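Long-range contact in predicted protein (Acinetobacter sp. RUH2624, PDB 4MEA), which hydrolyses epoxides as a secreted Cif-type virulence factor with the alpha/beta-hydrolase fold: residues 206-218 / 301-313. Sequence-based numbering, arbitrary orientation.
Sequences YFIKTYAGKKEIF and PDTGHWMVEENAE
The histidine loop of the alpha/beta-hydrolase fold meets the C-terminal part of cap helix 200-211 and the loop after it, and His305 N gives Tyr211 O a hydrogen bond of 2.8 Å that is nearly straight (178°). The imidazole of His305 bonds to Asp134 and Asp158, consistent with the catalytic triad of epoxide hydrolases. Gly304 and Gly213, lacking side chains, bring their CA atoms to 4.0 Å.

Glu310 binds the two loops together. Its chain, extended beyond CG (chi2 180°), reaches back from the first turn of helix 307-323, and its buried OE1 accepts three backbone N-H groups: Gly213 N at 2.7 Å on the syn side, and Lys214 N at 2.8 Å and Gly304 N at 2.9 Å, well out of the carboxylate plane on opposite faces. OE2 takes Trp306 N at the N-cap, fixing the carboxylate's rotation. The four N-H dipoles probably stabilise its negative charge.

In this fold the cap, with helix 200-211, follows strand 151-157. Trp306 suits the junction because a broad apolar ring carries a single N-H donor at its rim: NE1 donates to Ile208 O (2.8 Å), at the ring edge, tilted slightly from its plane, while Ile208 CG1 and CG2 lie against CZ2 and NE1 of the indole and Phe207 CE2 meets its benzo edge. Phe218 approaches obliquely, its ring plane turned 66° from the indole, with CZ 3.7 Å from Trp306 CD1. The long, flexible Lys214 chain bends at its last torsion to bring its ammonium to a backbone carbonyl, NZ standing 3.1 Å from Glu310 O, above the carbonyl plane.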
loop_
_atom_site.group_PDB
_atom_site.type_symbol
_atom_site.label_atom_id
_atom_site.label_comp_id
_atom_site.label_asym_id
_atom_site.label_seq_id
_atom_site.Cartn_x
_atom_site.Cartn_y
_atom_site.Cartn_z
ATOM N N TYR A 206 0.523 -0.189 -15.053
ATOM C CA TYR A 206 -0.255 -1.134 -14.256
ATOM C C TYR A 206 -1.302 -0.399 -13.407
ATOM O O TYR A 206 -2.481 -0.758 -13.402
ATOM C CB TYR A 206 0.661 -2.003 -13.377
ATOM C CG TYR A 206 -0.098 -3.118 -12.698
ATOM C CD1 TYR A 206 -0.332 -4.320 -13.354
ATOM C CD2 TYR A 206 -0.612 -2.949 -11.416
ATOM C CE1 TYR A 206 -1.049 -5.332 -12.748
ATOM C CE2 TYR A 206 -1.326 -3.950 -10.802
ATOM C CZ TYR A 206 -1.544 -5.139 -11.473
ATOM O OH TYR A 206 -2.262 -6.138 -10.850
ATOM N N PHE A 207 -0.870 0.644 -12.705
ATOM C CA PHE A 207 -1.765 1.449 -11.873
ATOM C C PHE A 207 -2.952 2.024 -12.669
ATOM O O PHE A 207 -4.113 1.862 -12.278
ATOM C CB PHE A 207 -0.968 2.593 -11.228
ATOM C CG PHE A 207 -1.766 3.443 -10.276
ATOM C CD1 PHE A 207 -1.766 3.173 -8.915
ATOM C CD2 PHE A 207 -2.492 4.532 -10.741
ATOM C CE1 PHE A 207 -2.497 3.969 -8.032
ATOM C CE2 PHE A 207 -3.220 5.337 -9.876
ATOM C CZ PHE A 207 -3.226 5.055 -8.515
ATOM N N ILE A 208 -2.659 2.695 -13.782
ATOM C CA ILE A 208 -3.714 3.295 -14.615
ATOM C C ILE A 208 -4.685 2.240 -15.186
ATOM O O ILE A 208 -5.905 2.402 -15.105
ATOM C CB ILE A 208 -3.115 4.159 -15.761
ATOM C CG1 ILE A 208 -2.481 5.434 -15.198
ATOM C CG2 ILE A 208 -4.174 4.505 -16.802
ATOM C CD1 ILE A 208 -1.601 6.162 -16.213
ATOM N N LYS A 209 -4.155 1.163 -15.759
ATOM C CA LYS A 209 -5.033 0.111 -16.281
ATOM C C LYS A 209 -5.888 -0.534 -15.173
ATOM O O LYS A 209 -7.061 -0.826 -15.387
ATOM C CB LYS A 209 -4.245 -0.942 -17.056
ATOM C CG LYS A 209 -3.982 -0.562 -18.507
ATOM C CD LYS A 209 -3.245 -1.683 -19.196
ATOM C CE LYS A 209 -3.200 -1.494 -20.691
ATOM N NZ LYS A 209 -2.474 -2.632 -21.313
ATOM N N THR A 210 -5.313 -0.716 -13.986
ATOM C CA THR A 210 -6.042 -1.311 -12.861
ATOM C C THR A 210 -7.310 -0.540 -12.522
ATOM O O THR A 210 -8.365 -1.123 -12.283
ATOM C CB THR A 210 -5.152 -1.387 -11.586
ATOM O OG1 THR A 210 -4.157 -2.398 -11.770
ATOM C CG2 THR A 210 -5.986 -1.755 -10.357
ATOM N N TYR A 211 -7.198 0.779 -12.498
ATOM C CA TYR A 211 -8.351 1.555 -12.077
ATOM C C TYR A 211 -9.251 1.936 -13.251
ATOM O O TYR A 211 -10.323 2.506 -13.051
ATOM C CB TYR A 211 -7.921 2.731 -11.197
ATOM C CG TYR A 211 -7.074 2.244 -10.040
ATOM C CD1 TYR A 211 -7.637 1.517 -8.997
ATOM C CD2 TYR A 211 -5.710 2.470 -10.014
ATOM C CE1 TYR A 211 -6.860 1.049 -7.947
ATOM C CE2 TYR A 211 -4.926 2.006 -8.971
ATOM C CZ TYR A 211 -5.504 1.301 -7.947
ATOM O OH TYR A 211 -4.717 0.855 -6.919
ATOM N N ALA A 212 -8.852 1.541 -14.461
ATOM C CA ALA A 212 -9.721 1.682 -15.631
ATOM C C ALA A 212 -10.803 0.592 -15.691
ATOM O O ALA A 212 -10.574 -0.554 -15.302
ATOM C CB ALA A 212 -8.907 1.676 -16.910
ATOM N N GLY A 213 -11.980 0.959 -16.188
ATOM C CA GLY A 213 -12.983 -0.029 -16.545
ATOM C C GLY A 213 -12.784 -0.443 -17.997
ATOM O O GLY A 213 -12.837 -1.623 -18.336
ATOM N N LYS A 214 -12.549 0.536 -18.862
ATOM C CA LYS A 214 -12.284 0.250 -20.269
ATOM C C LYS A 214 -10.775 0.238 -20.529
ATOM O O LYS A 214 -10.201 1.237 -20.950
ATOM C CB LYS A 214 -12.990 1.271 -21.166
ATOM C CG LYS A 214 -14.503 1.326 -20.977
ATOM C CD LYS A 214 -15.180 1.956 -22.183
ATOM C CE LYS A 214 -16.701 1.941 -22.062
ATOM N NZ LYS A 214 -17.217 3.043 -21.205
ATOM N N LYS A 215 -10.136 -0.903 -20.284
ATOM C CA LYS A 215 -8.671 -0.964 -20.313
ATOM C C LYS A 215 -8.051 -0.839 -21.713
ATOM O O LYS A 215 -6.925 -0.355 -21.854
ATOM C CB LYS A 215 -8.166 -2.231 -19.609
ATOM C CG LYS A 215 -8.675 -2.403 -18.181
ATOM C CD LYS A 215 -8.011 -3.602 -17.501
ATOM C CE LYS A 215 -8.835 -4.115 -16.323
ATOM N NZ LYS A 215 -9.139 -3.070 -15.312
ATOM N N GLU A 216 -8.794 -1.257 -22.736
ATOM C CA GLU A 216 -8.298 -1.302 -24.116
ATOM C C GLU A 216 -7.886 0.072 -24.650
ATOM O O GLU A 216 -7.093 0.190 -25.593
ATOM C CB GLU A 216 -9.347 -1.952 -25.043
ATOM C CG GLU A 216 -10.647 -1.156 -25.223
ATOM C CD GLU A 216 -11.651 -1.328 -24.072
ATOM O OE1 GLU A 216 -11.504 -2.267 -23.256
ATOM O OE2 GLU A 216 -12.599 -0.514 -23.990
ATOM N N ILE A 217 -8.433 1.111 -24.039
ATOM C CA ILE A 217 -8.174 2.478 -24.458
ATOM C C ILE A 217 -6.723 2.865 -24.181
ATOM O O ILE A 217 -6.151 3.734 -24.847
ATOM C CB ILE A 217 -9.137 3.435 -23.712
ATOM C CG1 ILE A 217 -10.525 3.397 -24.359
ATOM C CG2 ILE A 217 -8.603 4.857 -23.669
ATOM C CD1 ILE A 217 -11.638 3.909 -23.435
ATOM N N PHE A 218 -6.121 2.222 -23.190
ATOM C CA PHE A 218 -4.811 2.664 -22.725
ATOM C C PHE A 218 -3.685 1.979 -23.476
ATOM O O PHE A 218 -3.018 1.085 -22.959
ATOM C CB PHE A 218 -4.703 2.550 -21.200
ATOM C CG PHE A 218 -5.688 3.436 -20.487
ATOM C CD1 PHE A 218 -5.375 4.760 -20.211
ATOM C CD2 PHE A 218 -6.950 2.967 -20.162
ATOM C CE1 PHE A 218 -6.294 5.595 -19.593
ATOM C CE2 PHE A 218 -7.878 3.796 -19.547
ATOM C CZ PHE A 218 -7.548 5.109 -19.261
ATOM N N PRO A 301 -22.095 3.657 -15.276
ATOM C CA PRO A 301 -21.858 2.216 -15.461
ATOM C C PRO A 301 -20.680 1.928 -16.399
ATOM O O PRO A 301 -20.390 2.746 -17.276
ATOM C CB PRO A 301 -23.178 1.708 -16.065
ATOM C CG PRO A 301 -23.823 2.917 -16.666
ATOM C CD PRO A 301 -23.384 4.098 -15.841
ATOM N N ASP A 302 -20.015 0.789 -16.187
ATOM C CA ASP A 302 -18.947 0.298 -17.062
ATOM C C ASP A 302 -17.817 1.308 -17.235
ATOM O O ASP A 302 -17.061 1.232 -18.204
ATOM C CB ASP A 302 -19.499 -0.085 -18.438
ATOM C CG ASP A 302 -20.512 -1.214 -18.369
ATOM O OD1 ASP A 302 -20.322 -2.137 -17.545
ATOM O OD2 ASP A 302 -21.501 -1.172 -19.138
ATOM N N THR A 303 -17.710 2.238 -16.289
ATOM C CA THR A 303 -16.725 3.318 -16.346
ATOM C C THR A 303 -15.806 3.250 -15.135
ATOM O O THR A 303 -16.269 3.161 -13.996
ATOM C CB THR A 303 -17.406 4.710 -16.379
ATOM O OG1 THR A 303 -18.280 4.787 -17.509
ATOM C CG2 THR A 303 -16.357 5.845 -16.464
ATOM N N GLY A 304 -14.504 3.278 -15.392
ATOM C CA GLY A 304 -13.517 3.236 -14.327
ATOM C C GLY A 304 -13.170 4.631 -13.833
ATOM O O GLY A 304 -13.911 5.580 -14.059
ATOM N N HIS A 305 -12.024 4.747 -13.174
ATOM C CA HIS A 305 -11.581 5.987 -12.539
ATOM C C HIS A 305 -11.281 7.141 -13.509
ATOM O O HIS A 305 -11.519 8.308 -13.196
ATOM C CB HIS A 305 -10.341 5.683 -11.695
ATOM C CG HIS A 305 -9.855 6.842 -10.889
ATOM N ND1 HIS A 305 -10.602 7.409 -9.876
ATOM C CD2 HIS A 305 -8.691 7.534 -10.936
ATOM C CE1 HIS A 305 -9.921 8.406 -9.338
ATOM N NE2 HIS A 305 -8.759 8.505 -9.965
ATOM N N TRP A 306 -10.750 6.818 -14.682
ATOM C CA TRP A 306 -10.317 7.846 -15.627
ATOM C C TRP A 306 -11.512 8.232 -16.495
ATOM O O TRP A 306 -11.595 7.869 -17.671
ATOM C CB TRP A 306 -9.135 7.325 -16.456
ATOM C CG TRP A 306 -8.151 6.580 -15.593
ATOM C CD1 TRP A 306 -7.936 5.234 -15.564
ATOM C CD2 TRP A 306 -7.280 7.149 -14.606
ATOM N NE1 TRP A 306 -6.974 4.927 -14.629
ATOM C CE2 TRP A 306 -6.555 6.084 -14.026
ATOM C CE3 TRP A 306 -7.043 8.455 -14.153
ATOM C CZ2 TRP A 306 -5.604 6.283 -13.023
ATOM C CZ3 TRP A 306 -6.091 8.654 -13.147
ATOM C CH2 TRP A 306 -5.389 7.570 -12.593
ATOM N N MET A 307 -12.428 8.988 -15.894
ATOM C CA MET A 307 -13.803 9.053 -16.371
ATOM C C MET A 307 -13.984 9.729 -17.723
ATOM O O MET A 307 -14.839 9.321 -18.502
ATOM C CB MET A 307 -14.697 9.707 -15.321
ATOM C CG MET A 307 -14.723 8.956 -13.986
ATOM S SD MET A 307 -15.739 9.817 -12.771
ATOM C CE MET A 307 -17.359 9.716 -13.526
ATOM N N VAL A 308 -13.188 10.759 -17.998
ATOM C CA VAL A 308 -13.252 11.434 -19.290
ATOM C C VAL A 308 -12.592 10.609 -20.416
ATOM O O VAL A 308 -13.119 10.541 -21.532
ATOM C CB VAL A 308 -12.658 12.861 -19.212
ATOM C CG1 VAL A 308 -12.677 13.530 -20.582
ATOM C CG2 VAL A 308 -13.445 13.687 -18.190
ATOM N N GLU A 309 -11.463 9.966 -20.128
ATOM C CA GLU A 309 -10.869 9.038 -21.100
ATOM C C GLU A 309 -11.863 7.930 -21.486
ATOM O O GLU A 309 -12.040 7.630 -22.661
ATOM C CB GLU A 309 -9.580 8.395 -20.559
ATOM C CG GLU A 309 -8.387 9.338 -20.371
ATOM C CD GLU A 309 -7.639 9.635 -21.670
ATOM O OE1 GLU A 309 -6.524 10.201 -21.592
ATOM O OE2 GLU A 309 -8.162 9.304 -22.762
ATOM N N GLU A 310 -12.520 7.339 -20.491
ATOM C CA GLU A 310 -13.355 6.150 -20.709
ATOM C C GLU A 310 -14.813 6.434 -21.100
ATOM O O GLU A 310 -15.491 5.580 -21.675
ATOM C CB GLU A 310 -13.340 5.275 -19.460
ATOM C CG GLU A 310 -11.962 4.989 -18.903
ATOM C CD GLU A 310 -12.033 4.121 -17.670
ATOM O OE1 GLU A 310 -12.749 3.100 -17.722
ATOM O OE2 GLU A 310 -11.402 4.470 -16.643
ATOM N N ASN A 311 -15.304 7.621 -20.784
ATOM C CA ASN A 311 -16.728 7.891 -20.952
ATOM C C ASN A 311 -16.977 9.395 -20.979
ATOM O O ASN A 311 -17.704 9.932 -20.145
ATOM C CB ASN A 311 -17.528 7.204 -19.833
ATOM C CG ASN A 311 -19.025 7.137 -20.123
ATOM O OD1 ASN A 311 -19.491 7.624 -21.152
ATOM N ND2 ASN A 311 -19.784 6.517 -19.212
ATOM N N ALA A 312 -16.340 10.063 -21.935
ATOM C CA ALA A 312 -16.499 11.492 -22.124
ATOM C C ALA A 312 -17.973 11.856 -22.272
ATOM O O ALA A 312 -18.426 12.868 -21.742
ATOM C CB ALA A 312 -15.703 11.952 -23.347
ATOM N N GLU A 313 -18.723 11.017 -22.983
ATOM C CA GLU A 313 -20.148 11.256 -23.187
ATOM C C GLU A 313 -20.907 11.267 -21.873
ATOM O O GLU A 313 -21.749 12.133 -21.646
ATOM C CB GLU A 313 -20.757 10.198 -24.120
ATOM C CG GLU A 313 -22.284 10.206 -24.173
ATOM C CD GLU A 313 -22.849 11.415 -24.911
ATOM O OE1 GLU A 313 -22.056 12.231 -25.441
ATOM O OE2 GLU A 313 -24.095 11.548 -24.964
#